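PEPTIDE N-myristoyltransferase (Saccharomyces cerevisiae, PDB 1IIC) transfers the myristoyl group from myristoyl-CoA to the N-terminal glycine of target proteins. Local coordinates at residues Glu346-Ala351 against Leu378-Gly383. Numbering follows the deposited sequence.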
# COMPACT_ATOMS: atom_id res chain seq x y z
N GLU A 346 10.69 18.02 -7.56
CA GLU A 346 10.93 17.90 -9.01
C GLU A 346 10.47 16.55 -9.52
O GLU A 346 9.68 16.46 -10.46
CB GLU A 346 12.42 18.07 -9.34
CG GLU A 346 13.00 19.46 -9.09
CD GLU A 346 14.52 19.52 -9.28
OE1 GLU A 346 15.07 20.64 -9.23
OE2 GLU A 346 15.16 18.46 -9.48
N LEU A 347 10.99 15.49 -8.92
CA LEU A 347 10.64 14.13 -9.32
C LEU A 347 9.14 13.82 -9.21
O LEU A 347 8.53 13.27 -10.13
CB LEU A 347 11.41 13.11 -8.47
CG LEU A 347 12.93 13.03 -8.63
CD1 LEU A 347 13.44 11.88 -7.79
CD2 LEU A 347 13.31 12.81 -10.08
N ILE A 348 8.53 14.18 -8.08
CA ILE A 348 7.13 13.88 -7.89
C ILE A 348 6.21 14.75 -8.75
O ILE A 348 5.07 14.37 -9.03
CB ILE A 348 6.76 13.95 -6.39
CG1 ILE A 348 7.66 12.98 -5.61
CG2 ILE A 348 5.29 13.55 -6.17
CD1 ILE A 348 7.65 11.54 -6.15
N TYR A 349 6.70 15.90 -9.18
CA TYR A 349 5.92 16.78 -10.05
C TYR A 349 5.84 16.08 -11.41
O TYR A 349 4.82 16.11 -12.09
CB TYR A 349 6.60 18.14 -10.19
CG TYR A 349 5.80 19.16 -10.98
CD1 TYR A 349 4.60 19.65 -10.49
CD2 TYR A 349 6.28 19.67 -12.19
CE1 TYR A 349 3.89 20.65 -11.18
CE2 TYR A 349 5.58 20.67 -12.88
CZ TYR A 349 4.39 21.15 -12.37
OH TYR A 349 3.70 22.15 -13.02
N ASP A 350 6.94 15.46 -11.81
CA ASP A 350 6.99 14.72 -13.07
C ASP A 350 6.15 13.45 -12.91
O ASP A 350 5.54 12.97 -13.87
CB ASP A 350 8.44 14.34 -13.40
CG ASP A 350 9.21 15.51 -14.00
OD1 ASP A 350 10.43 15.37 -14.23
OD2 ASP A 350 8.60 16.58 -14.24
N ALA A 351 6.11 12.90 -11.70
CA ALA A 351 5.32 11.71 -11.44
C ALA A 351 3.85 12.03 -11.69
O ALA A 351 3.14 11.23 -12.26
CB ALA A 351 5.53 11.24 -10.01
N LEU A 378 3.02 20.38 -3.89
CA LEU A 378 2.57 19.77 -5.13
C LEU A 378 1.06 19.60 -5.16
O LEU A 378 0.51 18.90 -6.02
CB LEU A 378 3.29 18.43 -5.34
CG LEU A 378 4.79 18.61 -5.57
CD1 LEU A 378 5.45 17.26 -5.87
CD2 LEU A 378 5.00 19.58 -6.75
N LYS A 379 0.39 20.24 -4.21
CA LYS A 379 -1.06 20.25 -4.14
C LYS A 379 -1.78 18.94 -3.82
O LYS A 379 -2.89 18.71 -4.31
CB LYS A 379 -1.62 20.86 -5.44
CG LYS A 379 -0.98 22.22 -5.74
CD LYS A 379 -1.41 22.81 -7.07
CE LYS A 379 -0.68 24.13 -7.31
NZ LYS A 379 -0.86 24.65 -8.68
N PHE A 380 -1.15 18.08 -3.03
CA PHE A 380 -1.83 16.86 -2.62
C PHE A 380 -2.69 17.36 -1.48
O PHE A 380 -2.19 17.72 -0.43
CB PHE A 380 -0.84 15.81 -2.09
CG PHE A 380 -0.06 15.11 -3.15
CD1 PHE A 380 0.98 15.76 -3.81
CD2 PHE A 380 -0.38 13.82 -3.53
CE1 PHE A 380 1.69 15.12 -4.83
CE2 PHE A 380 0.31 13.17 -4.54
CZ PHE A 380 1.35 13.82 -5.20
N GLY A 381 -4.00 17.41 -1.71
CA GLY A 381 -4.91 17.90 -0.69
C GLY A 381 -5.17 16.91 0.43
O GLY A 381 -5.14 15.70 0.21
N PRO A 382 -5.43 17.41 1.65
CA PRO A 382 -5.70 16.59 2.83
C PRO A 382 -6.90 15.69 2.60
O PRO A 382 -7.99 16.17 2.29
CB PRO A 382 -6.00 17.64 3.91
CG PRO A 382 -5.18 18.82 3.46
CD PRO A 382 -5.47 18.84 1.99
N GLY A 383 -6.71 14.38 2.75
CA GLY A 383 -7.81 13.44 2.56
C GLY A 383 -8.52 13.20 3.88
O GLY A 383 -8.02 13.58 4.93
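Leu-378 sends its forked end against helix 334-357, and each methyl finds a different residue there. CD1 rests 3.6 Å from Ile-348 CB and 3.7 Å from Ile-348 CG2, the two side chains crossing at about a right angle; CD2 turns to the neighbouring Tyr-349, lying 3.8 Å from its ring atom CD1. With CG opposite its own carbonyl carbon (chi1 -66°) and an extended second torsion, Leu-378 carries this fork straight out to the helix, where a branched aliphatic can serve two consecutive residues at once. An alanine in its place would probably open a gap between the helix and the loop, leaving Ile-348 CB and Tyr-349 CD1 without the methyl groups that now pack on them. The contact belongs to the C-terminal half of the N-myristoyltransferase fold, whose two halves both resemble acetyltransferases: a helix lying on the mixed sheet meets the loop that leads into strand 381-392. Beta-branched Ile-348 suits this place because CG2, set anti to the backbone N, can also approach the Phe-380 ring, 4.1 Å from CZ, while CG1 leads away. Phe-380 itself is buried, its side chain touching Thr-187 and Ala-365 of the sheet, and Leu-378 CB lies in its plane at the edge. Tyr-349, partly exposed, also touches Pro-220, and a tyrosine suits the margin because its ring can pack on apolar groups while it carries a polar hydroxyl.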